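Local coordinates for protein lipase (Rhizopus niveus, PDB 1LGY) that hydrolyses the ester bonds of triacylglycerols and of their partial glycerides, with strong preference for the 1 and 3 positions, releasing fatty acids, at residues I76-R81 with N121-V126; T55-S58 with T63-Y66; E129-H134 with E162-P167; E16-A21 with Q44-D49; A154-Y159 with A186-S191. All blocks are in the same frame, centred on the assembly; numbering follows the deposited sequence.

Contact 1: I76-R81 with N121-V126; sequences IYLVFR and NDYFPV
Leu78, directed at helix 121-126, and the ring end of Phe80 both close on the ring of Tyr123. Leu78 lies over one face of that ring. Its CD1 stands 3.7 Å from Tyr123 CE1 and 26° off the ring normal, a CH-pi contact displaced toward the rim, while the other methyl, CD2, reaches back to Tyr123 CG at 3.9 Å. Phe80 presents its edge, with CZ 4.0 Å from Tyr123 CE2. The planes of the two rings stand at 86° with centroids 5.8 Å apart, an offset edge-to-face pair. With chi1 at 80°, Tyr123 CG sits between its own backbone N and carbonyl carbon, and the ring rises from the helix to stand across both strand side chains. The opposite face of the ring is taken by CB of the next residue, Phe124, so the tyrosine is held from both faces. Further out, its hydroxyl is hydrogen-bonded to that of Tyr116 of the same helix, and Ala154 of helix 146-161 packs against both Tyr123 and Phe80. This is a helix laid on the central sheet of an alpha/beta-hydrolase fold, and the side chain of Phe80 lies about 9 Å from that of the catalytic Ser145. Across the interface the chemistry is wholly apolar and aromatic; the one polar group of the tyrosine is satisfied beyond it.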
# COMPACT_ATOMS: atom_id res chain seq x y z
N ILE A 76 -9.78 -4.13 11.02
CA ILE A 76 -8.97 -5.27 10.71
C ILE A 76 -8.04 -4.69 9.68
O ILE A 76 -8.49 -4.26 8.62
CB ILE A 76 -9.76 -6.37 10.05
CG1 ILE A 76 -10.89 -6.79 10.92
CG2 ILE A 76 -8.84 -7.57 9.81
CD1 ILE A 76 -11.95 -7.39 10.02
N TYR A 77 -6.76 -4.68 10.02
CA TYR A 77 -5.71 -4.13 9.18
C TYR A 77 -5.00 -5.22 8.43
O TYR A 77 -4.70 -6.23 9.06
CB TYR A 77 -4.66 -3.41 10.04
CG TYR A 77 -5.12 -2.09 10.65
CD1 TYR A 77 -5.09 -0.93 9.88
CD2 TYR A 77 -5.55 -2.03 11.97
CE1 TYR A 77 -5.49 0.29 10.41
CE2 TYR A 77 -5.94 -0.80 12.52
CZ TYR A 77 -5.90 0.33 11.73
OH TYR A 77 -6.30 1.54 12.24
N LEU A 78 -4.69 -5.08 7.14
CA LEU A 78 -3.93 -6.08 6.42
C LEU A 78 -2.70 -5.26 6.03
O LEU A 78 -2.87 -4.22 5.38
CB LEU A 78 -4.63 -6.49 5.21
CG LEU A 78 -4.57 -7.87 4.57
CD1 LEU A 78 -5.04 -7.66 3.14
CD2 LEU A 78 -3.20 -8.53 4.63
N VAL A 79 -1.46 -5.64 6.42
CA VAL A 79 -0.30 -4.77 6.17
C VAL A 79 0.73 -5.56 5.45
O VAL A 79 1.02 -6.68 5.84
CB VAL A 79 0.25 -4.25 7.54
CG1 VAL A 79 1.55 -3.48 7.40
CG2 VAL A 79 -0.80 -3.33 8.15
N PHE A 80 1.36 -4.99 4.43
CA PHE A 80 2.42 -5.70 3.69
C PHE A 80 3.73 -4.95 3.60
O PHE A 80 3.81 -3.74 3.81
CB PHE A 80 2.06 -5.97 2.25
CG PHE A 80 0.86 -6.85 1.99
CD1 PHE A 80 -0.40 -6.26 1.93
CD2 PHE A 80 1.01 -8.23 1.81
CE1 PHE A 80 -1.51 -7.06 1.70
CE2 PHE A 80 -0.12 -9.00 1.57
CZ PHE A 80 -1.38 -8.42 1.52
N ARG A 81 4.78 -5.72 3.26
CA ARG A 81 6.08 -5.16 2.87
C ARG A 81 6.82 -6.19 2.02
O ARG A 81 6.65 -7.39 2.20
CB ARG A 81 6.97 -4.85 4.05
CG ARG A 81 7.46 -6.07 4.82
CD ARG A 81 8.60 -5.68 5.70
NE ARG A 81 9.30 -6.89 6.02
CZ ARG A 81 10.48 -7.08 5.46
NH1 ARG A 81 11.03 -6.21 4.63
NH2 ARG A 81 11.15 -8.17 5.74
N ASN A 121 -2.90 -17.37 0.22
CA ASN A 121 -3.52 -18.39 1.04
C ASN A 121 -3.12 -18.26 2.50
O ASN A 121 -3.65 -18.95 3.36
CB ASN A 121 -3.16 -19.78 0.50
CG ASN A 121 -3.70 -20.06 -0.93
OD1 ASN A 121 -2.98 -20.52 -1.82
ND2 ASN A 121 -4.97 -19.76 -1.22
N ASP A 122 -2.21 -17.35 2.82
CA ASP A 122 -1.85 -17.07 4.18
C ASP A 122 -2.61 -15.90 4.81
O ASP A 122 -2.66 -15.82 6.04
CB ASP A 122 -0.39 -16.79 4.23
CG ASP A 122 0.49 -17.94 3.85
OD1 ASP A 122 0.09 -19.09 4.04
OD2 ASP A 122 1.58 -17.68 3.35
N TYR A 123 -3.21 -14.97 4.06
CA TYR A 123 -3.97 -13.97 4.76
C TYR A 123 -5.47 -14.16 4.49
O TYR A 123 -6.31 -13.97 5.37
CB TYR A 123 -3.53 -12.57 4.35
CG TYR A 123 -4.07 -12.02 3.04
CD1 TYR A 123 -5.38 -11.54 2.98
CD2 TYR A 123 -3.27 -12.01 1.87
CE1 TYR A 123 -5.91 -11.05 1.80
CE2 TYR A 123 -3.81 -11.51 0.68
CZ TYR A 123 -5.14 -11.03 0.67
OH TYR A 123 -5.70 -10.49 -0.47
N PHE A 124 -5.83 -14.52 3.27
CA PHE A 124 -7.23 -14.47 2.93
C PHE A 124 -8.20 -15.28 3.78
O PHE A 124 -9.22 -14.69 4.13
CB PHE A 124 -7.33 -14.83 1.42
CG PHE A 124 -8.61 -14.34 0.77
CD1 PHE A 124 -9.76 -15.13 0.83
CD2 PHE A 124 -8.63 -13.11 0.16
CE1 PHE A 124 -10.94 -14.66 0.26
CE2 PHE A 124 -9.81 -12.66 -0.41
CZ PHE A 124 -10.97 -13.43 -0.37
N PRO A 125 -8.05 -16.54 4.20
CA PRO A 125 -8.95 -17.16 5.16
C PRO A 125 -8.87 -16.48 6.50
O PRO A 125 -9.86 -16.52 7.23
CB PRO A 125 -8.52 -18.61 5.25
CG PRO A 125 -7.62 -18.78 4.07
CD PRO A 125 -6.95 -17.45 3.93
N VAL A 126 -7.74 -15.87 6.89
CA VAL A 126 -7.74 -15.19 8.20
C VAL A 126 -8.61 -13.93 8.23
O VAL A 126 -9.27 -13.68 9.23
CB VAL A 126 -6.33 -14.82 8.57
CG1 VAL A 126 -6.36 -14.11 9.93
CG2 VAL A 126 -5.48 -16.08 8.74

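Contact 2: T55-S58 with T63-Y66; sequences TFTS and TNGY
Phe56 turns its ring in over Gly65, its partner on the neighbouring strand. From CB the side chain enters the narrow space between backbone N and carbonyl carbon (chi1 42°), and this torsion folds the ring back over the adjacent strand. CD1 comes first, 3.9 Å from Gly65 N; CE1 then reaches Gly65 CA at 3.6 Å. At the tip, CZ rests against the same CA and the carbonyl carbon of the glycine, and CE2 ends 4.0 Å from Tyr66 N. One ring face is thus spread over bare main chain, since glycine has no side chain. Beneath it the backbones of Phe56 and Gly65 form an antiparallel hydrogen-bonded pair. Gly65 N meets Phe56 O at 3.0 Å, and Phe56 N returns the bond to Gly65 O at 3.2 Å. The strands run at 175° as the two arms of a beta hairpin, and residues 55-58 belong to the edge strand at one end of the central sheet. Toward helix 110-133 the side chain of Phe56 packs on Asp122 near its CB and on Tyr123 with its ring. On the opposite sheet face Thr57 and Asn64 run alongside each other in the same direction, with both Thr57 OG1 and CG2 3.1 Å from Asn64 OD1. Thr55 CG2 on that face touches Tyr66 CB at 4.0 Å, while the tyrosine ring leads away to a hydroxyl bonded to Thr26.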
# COMPACT_ATOMS: atom_id res chain seq x y z
N THR A 55 0.90 -13.52 11.11
CA THR A 55 1.91 -12.89 10.27
C THR A 55 2.23 -13.95 9.25
O THR A 55 2.04 -15.13 9.56
CB THR A 55 3.18 -12.55 11.03
OG1 THR A 55 3.79 -13.79 11.36
CG2 THR A 55 2.91 -11.74 12.30
N PHE A 56 2.65 -13.64 8.02
CA PHE A 56 3.05 -14.63 7.03
C PHE A 56 4.29 -14.02 6.37
O PHE A 56 4.42 -12.80 6.18
CB PHE A 56 1.99 -14.88 5.95
CG PHE A 56 1.30 -13.63 5.42
CD1 PHE A 56 1.88 -12.85 4.41
CD2 PHE A 56 0.11 -13.21 6.02
CE1 PHE A 56 1.27 -11.65 4.02
CE2 PHE A 56 -0.48 -12.00 5.61
CZ PHE A 56 0.10 -11.22 4.61
N THR A 57 5.21 -14.94 6.04
CA THR A 57 6.46 -14.56 5.43
C THR A 57 6.70 -15.41 4.19
O THR A 57 6.48 -16.61 4.22
CB THR A 57 7.56 -14.82 6.42
OG1 THR A 57 7.32 -13.98 7.55
CG2 THR A 57 8.92 -14.58 5.81
N SER A 58 7.20 -14.85 3.10
CA SER A 58 7.51 -15.65 1.94
C SER A 58 9.00 -15.62 1.82
O SER A 58 9.51 -14.60 1.39
CB SER A 58 6.86 -15.08 0.66
OG SER A 58 7.29 -15.74 -0.53
N THR A 63 8.36 -11.29 0.93
CA THR A 63 7.11 -10.60 1.03
C THR A 63 6.64 -10.96 2.44
O THR A 63 6.51 -12.11 2.83
CB THR A 63 6.20 -11.14 -0.15
OG1 THR A 63 6.79 -10.62 -1.34
CG2 THR A 63 4.75 -10.68 -0.17
N ASN A 64 6.53 -9.98 3.34
CA ASN A 64 6.00 -10.27 4.65
C ASN A 64 4.73 -9.48 4.90
O ASN A 64 4.43 -8.57 4.15
CB ASN A 64 7.00 -9.94 5.70
CG ASN A 64 8.32 -10.61 5.44
OD1 ASN A 64 8.68 -11.53 6.15
ND2 ASN A 64 9.09 -10.14 4.45
N GLY A 65 3.92 -9.85 5.88
CA GLY A 65 2.73 -9.09 6.14
C GLY A 65 2.07 -9.53 7.41
O GLY A 65 2.54 -10.46 8.06
N TYR A 66 0.97 -8.93 7.80
CA TYR A 66 0.26 -9.43 8.95
C TYR A 66 -1.19 -9.03 9.03
O TYR A 66 -1.58 -8.03 8.44
CB TYR A 66 0.93 -8.95 10.20
CG TYR A 66 0.98 -7.45 10.42
CD1 TYR A 66 -0.09 -6.79 11.05
CD2 TYR A 66 2.12 -6.74 10.06
CE1 TYR A 66 -0.01 -5.42 11.31
CE2 TYR A 66 2.21 -5.36 10.33
CZ TYR A 66 1.13 -4.73 10.95
OH TYR A 66 1.18 -3.38 11.17

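Contact 3: E129-H134 with E162-P167; sequences EQLTAH and EPRLSP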
# COMPACT_ATOMS: atom_id res chain seq x y z
N GLU A 129 -12.39 -14.96 8.22
CA GLU A 129 -12.69 -15.39 9.58
C GLU A 129 -12.89 -14.22 10.54
O GLU A 129 -13.81 -14.21 11.38
CB GLU A 129 -11.52 -16.24 9.94
CG GLU A 129 -11.50 -17.10 11.17
CD GLU A 129 -10.15 -17.79 11.29
OE1 GLU A 129 -9.91 -18.71 10.49
OE2 GLU A 129 -9.34 -17.40 12.16
N GLN A 130 -12.04 -13.18 10.44
CA GLN A 130 -12.29 -12.05 11.31
C GLN A 130 -13.53 -11.23 10.90
O GLN A 130 -14.14 -10.57 11.75
CB GLN A 130 -11.05 -11.21 11.34
CG GLN A 130 -9.86 -11.98 11.94
CD GLN A 130 -9.89 -12.00 13.46
OE1 GLN A 130 -9.88 -10.96 14.13
NE2 GLN A 130 -9.93 -13.19 14.03
N LEU A 131 -13.95 -11.24 9.63
CA LEU A 131 -15.17 -10.52 9.31
C LEU A 131 -16.41 -11.32 9.79
O LEU A 131 -17.45 -10.70 10.01
CB LEU A 131 -15.36 -10.33 7.86
CG LEU A 131 -14.57 -9.43 6.99
CD1 LEU A 131 -15.55 -9.08 5.88
CD2 LEU A 131 -14.18 -8.10 7.58
N THR A 132 -16.32 -12.67 9.90
CA THR A 132 -17.41 -13.52 10.43
C THR A 132 -17.39 -13.38 11.97
O THR A 132 -18.41 -13.39 12.66
CB THR A 132 -17.22 -15.03 10.01
OG1 THR A 132 -17.34 -15.15 8.58
CG2 THR A 132 -18.25 -15.94 10.67
N ALA A 133 -16.21 -13.21 12.56
CA ALA A 133 -16.14 -12.96 13.98
C ALA A 133 -16.61 -11.54 14.28
O ALA A 133 -17.32 -11.29 15.25
CB ALA A 133 -14.70 -13.11 14.47
N HIS A 134 -16.32 -10.61 13.37
CA HIS A 134 -16.56 -9.20 13.59
C HIS A 134 -17.10 -8.44 12.40
O HIS A 134 -16.37 -7.71 11.73
CB HIS A 134 -15.30 -8.52 13.97
CG HIS A 134 -14.69 -9.08 15.20
ND1 HIS A 134 -13.70 -9.96 15.23
CD2 HIS A 134 -15.05 -8.72 16.46
CE1 HIS A 134 -13.45 -10.15 16.50
NE2 HIS A 134 -14.25 -9.40 17.22
N GLU A 162 -14.80 -11.67 -2.11
CA GLU A 162 -15.43 -11.69 -0.82
C GLU A 162 -16.63 -10.79 -0.90
O GLU A 162 -16.45 -9.58 -0.93
CB GLU A 162 -14.42 -11.20 0.24
CG GLU A 162 -14.80 -11.02 1.71
CD GLU A 162 -15.70 -12.07 2.25
OE1 GLU A 162 -15.24 -13.14 2.64
OE2 GLU A 162 -16.89 -11.81 2.28
N PRO A 163 -17.87 -11.31 -0.90
CA PRO A 163 -19.13 -10.57 -1.05
C PRO A 163 -19.33 -9.47 -0.06
O PRO A 163 -19.81 -8.41 -0.44
CB PRO A 163 -20.24 -11.57 -0.94
CG PRO A 163 -19.54 -12.91 -1.20
CD PRO A 163 -18.19 -12.70 -0.52
N ARG A 164 -18.97 -9.70 1.19
CA ARG A 164 -19.13 -8.69 2.25
C ARG A 164 -18.27 -7.45 2.17
O ARG A 164 -18.53 -6.52 2.93
CB ARG A 164 -18.87 -9.31 3.59
CG ARG A 164 -19.89 -10.41 3.94
CD ARG A 164 -19.40 -11.25 5.12
NE ARG A 164 -18.37 -12.20 4.72
CZ ARG A 164 -17.69 -12.93 5.58
NH1 ARG A 164 -17.88 -12.87 6.89
NH2 ARG A 164 -16.74 -13.73 5.11
N LEU A 165 -17.23 -7.38 1.32
CA LEU A 165 -16.38 -6.20 1.21
C LEU A 165 -16.76 -5.42 -0.04
O LEU A 165 -17.10 -5.93 -1.13
CB LEU A 165 -14.91 -6.59 1.16
CG LEU A 165 -13.95 -6.71 2.40
CD1 LEU A 165 -14.50 -6.17 3.67
CD2 LEU A 165 -13.77 -8.11 2.73
N SER A 166 -16.84 -4.11 0.22
CA SER A 166 -17.24 -3.13 -0.77
C SER A 166 -16.75 -1.73 -0.38
O SER A 166 -16.04 -1.60 0.63
CB SER A 166 -18.77 -3.22 -0.85
OG SER A 166 -19.46 -2.32 0.02
N PRO A 167 -17.04 -0.62 -1.07
CA PRO A 167 -16.53 0.67 -0.68
C PRO A 167 -16.93 1.13 0.68
O PRO A 167 -16.48 2.20 1.05
CB PRO A 167 -16.99 1.59 -1.76
CG PRO A 167 -17.02 0.74 -2.98
CD PRO A 167 -17.61 -0.52 -2.41
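Leu131 and Thr132, in the last turn of helix 110-133, meet Leu165 and Arg164 of the type I beta turn from Glu162 to Leu165, which follows helix 146-161. The contact ties together the C-terminal ends of two helices of the alpha/beta-hydrolase fold. Its tight half is apolar: Leu131 CD1 fits against both methyls of Leu165, 3.7 Å from CD2, and both leucines rest on Val139 of the sheet below. The outer half is polar and lies at the surface. There the chain of Arg164 bends at chi3 (-77°), swinging its guanidinium to the helix; one face lies on Leu131, whose CB is 3.7 Å from Arg164 NH1. The same NH1 donates to Thr132 OG1 at 2.9 Å, with that oxygen tilted 24° from the guanidinium plane. On the turn side Arg164 grips Glu162 side-on through NE and NH2, one to each carboxylate oxygen. With Thr132 on one nitrogen and Glu162 on the other two, the guanidinium links turn to helix. Glu162 OE1 also bonds Gln128 of helix 110-133. Glu162 OE2 accepts two bonds, from Arg164 NE above the carboxylate plane at 2.9 Å and from the backbone N of Arg164 on its anti lone pair.

Contact 4: E16-A21 with Q44-D49; sequences EFTKYA and QKWVPD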
# COMPACT_ATOMS: atom_id res chain seq x y z
N GLU A 16 -4.58 11.75 8.83
CA GLU A 16 -5.03 10.44 8.41
C GLU A 16 -3.95 9.75 7.62
O GLU A 16 -3.67 8.59 7.87
CB GLU A 16 -6.24 10.51 7.52
CG GLU A 16 -7.29 9.47 7.95
CD GLU A 16 -8.13 8.87 6.81
OE1 GLU A 16 -8.33 9.50 5.74
OE2 GLU A 16 -8.60 7.73 7.01
N PHE A 17 -3.34 10.44 6.67
CA PHE A 17 -2.27 9.90 5.84
C PHE A 17 -1.05 9.60 6.70
O PHE A 17 -0.19 8.80 6.30
CB PHE A 17 -1.89 10.92 4.77
CG PHE A 17 -2.91 11.32 3.70
CD1 PHE A 17 -3.81 10.42 3.13
CD2 PHE A 17 -2.88 12.61 3.20
CE1 PHE A 17 -4.65 10.80 2.08
CE2 PHE A 17 -3.71 13.01 2.16
CZ PHE A 17 -4.60 12.11 1.60
N THR A 18 -0.91 10.24 7.90
CA THR A 18 0.28 9.95 8.67
C THR A 18 0.05 8.68 9.45
O THR A 18 0.98 7.89 9.58
CB THR A 18 0.64 11.04 9.65
OG1 THR A 18 0.76 12.24 8.91
CG2 THR A 18 2.01 10.80 10.32
N LYS A 19 -1.20 8.44 9.90
CA LYS A 19 -1.56 7.29 10.70
C LYS A 19 -1.24 6.04 9.93
O LYS A 19 -0.73 5.10 10.51
CB LYS A 19 -3.06 7.29 11.04
CG LYS A 19 -3.58 6.03 11.69
CD LYS A 19 -4.87 6.45 12.32
CE LYS A 19 -5.40 5.37 13.26
NZ LYS A 19 -6.42 4.59 12.59
N TYR A 20 -1.50 6.08 8.63
CA TYR A 20 -1.25 4.92 7.82
C TYR A 20 0.16 4.74 7.36
O TYR A 20 0.55 3.60 7.11
CB TYR A 20 -2.19 4.96 6.66
CG TYR A 20 -3.60 4.81 7.20
CD1 TYR A 20 -3.93 3.69 7.96
CD2 TYR A 20 -4.53 5.79 6.97
CE1 TYR A 20 -5.20 3.55 8.50
CE2 TYR A 20 -5.80 5.65 7.50
CZ TYR A 20 -6.12 4.54 8.27
OH TYR A 20 -7.38 4.43 8.83
N ALA A 21 0.96 5.79 7.25
CA ALA A 21 2.35 5.61 6.96
C ALA A 21 2.98 4.94 8.17
O ALA A 21 3.69 3.96 8.05
CB ALA A 21 2.94 6.95 6.73
N GLN A 44 2.33 0.92 18.91
CA GLN A 44 1.69 1.25 20.14
C GLN A 44 1.16 2.66 20.10
O GLN A 44 0.19 2.97 20.80
CB GLN A 44 2.76 0.96 21.18
CG GLN A 44 2.35 0.76 22.62
CD GLN A 44 1.30 -0.32 22.87
OE1 GLN A 44 0.26 -0.06 23.51
NE2 GLN A 44 1.52 -1.56 22.40
N LYS A 45 1.75 3.44 19.17
CA LYS A 45 1.42 4.82 18.91
C LYS A 45 0.21 4.97 18.05
O LYS A 45 -0.49 5.98 18.18
CB LYS A 45 2.55 5.56 18.19
CG LYS A 45 2.30 7.06 18.06
CD LYS A 45 3.18 7.85 17.06
CE LYS A 45 2.68 9.31 17.19
NZ LYS A 45 3.28 10.18 16.20
N TRP A 46 -0.07 4.02 17.13
CA TRP A 46 -1.17 4.22 16.23
C TRP A 46 -2.29 3.27 16.47
O TRP A 46 -3.43 3.67 16.28
CB TRP A 46 -0.66 4.10 14.83
CG TRP A 46 0.16 5.32 14.47
CD1 TRP A 46 1.53 5.23 14.32
CD2 TRP A 46 -0.29 6.59 14.27
NE1 TRP A 46 1.94 6.44 14.03
CE2 TRP A 46 0.90 7.27 13.99
CE3 TRP A 46 -1.48 7.27 14.29
CZ2 TRP A 46 0.92 8.63 13.73
CZ3 TRP A 46 -1.48 8.64 14.03
CH2 TRP A 46 -0.29 9.32 13.75
N VAL A 47 -2.00 2.03 16.86
CA VAL A 47 -3.08 1.14 17.22
C VAL A 47 -2.76 0.36 18.47
O VAL A 47 -2.64 -0.85 18.46
CB VAL A 47 -3.48 0.27 15.91
CG1 VAL A 47 -2.27 -0.07 15.14
CG2 VAL A 47 -4.32 -0.94 16.26
N PRO A 48 -2.73 1.07 19.65
CA PRO A 48 -2.42 0.54 20.99
C PRO A 48 -3.10 -0.75 21.45
O PRO A 48 -2.52 -1.53 22.20
CB PRO A 48 -2.72 1.68 21.92
CG PRO A 48 -3.85 2.38 21.21
CD PRO A 48 -3.25 2.44 19.84
N ASP A 49 -4.34 -1.04 21.06
CA ASP A 49 -4.96 -2.28 21.50
C ASP A 49 -4.90 -3.38 20.45
O ASP A 49 -5.70 -4.30 20.49
CB ASP A 49 -6.37 -1.96 21.87
CG ASP A 49 -7.33 -1.90 20.70
OD1 ASP A 49 -7.14 -1.09 19.81
OD2 ASP A 49 -8.26 -2.70 20.69
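Trp46 meets Lys19 and Thr18 with one broad face of its indole. Along residues 44-49, Lys45 comes first. It makes no contact with helix 16-21, but its CD lies 3.4 Å above the plane of the neighbouring indole of Trp46, on the face turned from that helix, so that the tryptophan is layered between its own neighbour and the helix. Trp46 itself closes helix 41-46 and points at the other segment. Lys19 CA stands 3.6 Å from the centroid of its six-membered ring and only 14° off the normal, a CH-pi contact made by the main chain. The lysine side chain then crosses the rim of the same face, with CG 3.6 Å from Trp46 CE3. CG is anti to the backbone N of Lys19 (chi1 171°), and the chain extends beyond the indole before bending at chi4, to end in hydrogen bonds to Tyr77 and Gln73. Thr18 adds a lighter touch, its CG2 4.2 Å from Trp46 CZ2. The indole NE1 does not engage this helix; it bonds to Gln42, one turn back in its own. At Val47 the chain leaves helical geometry and turns toward the sheet, where Val47 packs on Leu68 and Ser70, and Asp49 bonds Ser70 and Lys72. The whole is a partly exposed helix-to-helix contact in which a short peripheral helix packs through Trp46 on the long N-terminal helix 11-26 of this alpha/beta-hydrolase-fold lipase.

Contact 5: A154-Y159 with A186-S191; sequences AGMDLY and AYYVES
Met156 of helix 154-159 brings its sulfur to two residues of helix 186-191, Tyr188 and Val189. The Met-aromatic contact is oblique: SD lies 4.9 Å from the centroid of the Tyr188 ring and 60° off its normal, with Tyr188 CE2 the nearest ring atom at 3.8 Å. The bend of the methionine at chi2 (-63°) places the sulfur beside the ring, the two side chains running antiparallel alongside each other, and chi3 turns CE toward Val189 CG1. Apolar contact continues on Val189, whose CG2 is 3.9 Å from Met156 SD; these two side chains are set roughly perpendicular. Helix 146-161 is the one that follows the nucleophilic Ser145 in the alpha/beta-hydrolase fold, and helix 183-192 comes after the next strand of the sheet. The two segments cross at 61°, with their axes 11.4 Å apart at closest, and at that distance the gap is filled by side chains, chiefly Met156 and Tyr188. A looser contact lies toward the surface, the Tyr188 OH at the edge of the Tyr159 ring, 3.7 Å from CD2. As for hydrogen bonding, that hydroxyl finds its partner in Gln160, the residue after Tyr159, and Ser191 OG donates to Tyr188 O at 2.6 Å within its own helix.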
# COMPACT_ATOMS: atom_id res chain seq x y z
N ALA A 154 -4.26 -6.77 -3.17
CA ALA A 154 -4.92 -7.46 -2.07
C ALA A 154 -6.32 -6.89 -1.91
O ALA A 154 -7.29 -7.64 -1.79
CB ALA A 154 -4.14 -7.27 -0.76
N GLY A 155 -6.46 -5.55 -1.94
CA GLY A 155 -7.75 -4.92 -1.76
C GLY A 155 -8.57 -5.18 -3.00
O GLY A 155 -9.79 -5.19 -2.94
N MET A 156 -7.94 -5.35 -4.16
CA MET A 156 -8.75 -5.64 -5.34
C MET A 156 -9.28 -7.05 -5.37
O MET A 156 -10.33 -7.28 -5.93
CB MET A 156 -7.98 -5.41 -6.64
CG MET A 156 -7.73 -3.96 -6.91
SD MET A 156 -9.32 -3.16 -7.13
CE MET A 156 -9.31 -2.06 -5.77
N ASP A 157 -8.58 -8.01 -4.77
CA ASP A 157 -8.92 -9.42 -4.77
C ASP A 157 -9.89 -9.68 -3.66
O ASP A 157 -10.69 -10.59 -3.78
CB ASP A 157 -7.67 -10.24 -4.54
CG ASP A 157 -7.86 -11.74 -4.65
OD1 ASP A 157 -8.21 -12.21 -5.73
OD2 ASP A 157 -7.63 -12.42 -3.66
N LEU A 158 -9.79 -8.93 -2.56
CA LEU A 158 -10.78 -9.02 -1.50
C LEU A 158 -12.10 -8.53 -2.11
O LEU A 158 -13.14 -9.14 -1.91
CB LEU A 158 -10.34 -8.15 -0.34
CG LEU A 158 -9.34 -8.72 0.64
CD1 LEU A 158 -8.82 -7.57 1.53
CD2 LEU A 158 -9.98 -9.86 1.43
N TYR A 159 -12.08 -7.49 -2.95
CA TYR A 159 -13.26 -6.95 -3.61
C TYR A 159 -13.91 -7.96 -4.52
O TYR A 159 -15.13 -8.09 -4.59
CB TYR A 159 -12.92 -5.74 -4.46
CG TYR A 159 -14.15 -5.09 -5.11
CD1 TYR A 159 -15.09 -4.45 -4.28
CD2 TYR A 159 -14.37 -5.14 -6.51
CE1 TYR A 159 -16.23 -3.88 -4.82
CE2 TYR A 159 -15.52 -4.56 -7.07
CZ TYR A 159 -16.43 -3.94 -6.20
OH TYR A 159 -17.58 -3.37 -6.67
N ALA A 186 -5.86 0.07 -14.37
CA ALA A 186 -6.07 1.31 -13.66
C ALA A 186 -7.52 1.76 -13.68
O ALA A 186 -8.12 2.17 -12.69
CB ALA A 186 -5.20 2.38 -14.32
N TYR A 187 -8.09 1.58 -14.86
CA TYR A 187 -9.44 1.99 -15.09
C TYR A 187 -10.32 1.16 -14.21
O TYR A 187 -11.13 1.72 -13.48
CB TYR A 187 -9.81 1.80 -16.57
CG TYR A 187 -11.30 2.01 -16.82
CD1 TYR A 187 -11.79 3.31 -16.84
CD2 TYR A 187 -12.18 0.93 -16.93
CE1 TYR A 187 -13.16 3.54 -16.98
CE2 TYR A 187 -13.56 1.16 -17.07
CZ TYR A 187 -14.02 2.47 -17.08
OH TYR A 187 -15.36 2.73 -17.15
N TYR A 188 -10.16 -0.15 -14.20
CA TYR A 188 -10.98 -1.01 -13.38
C TYR A 188 -10.90 -0.65 -11.91
O TYR A 188 -11.90 -0.76 -11.21
CB TYR A 188 -10.52 -2.48 -13.62
CG TYR A 188 -10.92 -3.45 -12.53
CD1 TYR A 188 -12.19 -4.00 -12.50
CD2 TYR A 188 -10.02 -3.74 -11.50
CE1 TYR A 188 -12.59 -4.84 -11.44
CE2 TYR A 188 -10.40 -4.57 -10.44
CZ TYR A 188 -11.69 -5.11 -10.41
OH TYR A 188 -12.10 -5.87 -9.35
N VAL A 189 -9.73 -0.19 -11.44
CA VAL A 189 -9.57 0.06 -10.03
C VAL A 189 -10.40 1.20 -9.65
O VAL A 189 -11.06 1.12 -8.63
CB VAL A 189 -8.10 0.35 -9.68
CG1 VAL A 189 -7.92 0.98 -8.28
CG2 VAL A 189 -7.37 -1.00 -9.74
N GLU A 190 -10.42 2.23 -10.47
CA GLU A 190 -11.19 3.40 -10.10
C GLU A 190 -12.65 3.15 -10.31
O GLU A 190 -13.44 3.93 -9.82
CB GLU A 190 -10.81 4.67 -10.89
CG GLU A 190 -11.56 4.92 -12.20
CD GLU A 190 -11.69 6.38 -12.66
OE1 GLU A 190 -12.51 7.13 -12.12
OE2 GLU A 190 -10.99 6.75 -13.59
N SER A 191 -12.98 2.09 -11.05
CA SER A 191 -14.34 1.76 -11.33
C SER A 191 -14.91 1.02 -10.15
O SER A 191 -16.11 1.07 -9.99
CB SER A 191 -14.44 0.88 -12.57
OG SER A 191 -14.25 -0.52 -12.35

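How the contacts relate
Contacts 1 and 2 are the two buried contacts, and they share the sheet: strand 63-70 lies between strands 51-58 and 75-81. Contact 1 has no polar bonds across it, whereas contact 2 is built on backbone hydrogen bonds. Contact 3 reuses helix 110-133 farther along and reaches the surface, where it alone adds a salt-bridged arginine; its Leu131 still meets Ile76. Contact 5, partly buried, uses methionine and tyrosine, and Leu158 and Ala154 in it touch contact 1. Its Tyr159 also touches Leu165 and Ser166 of contact 3, and the segments of these two contacts alternate along the chain. Contact 4, a surface contact, lies opposite contact 5 about the chain's centre and joins contact 1 through Lys19 and Tyr77.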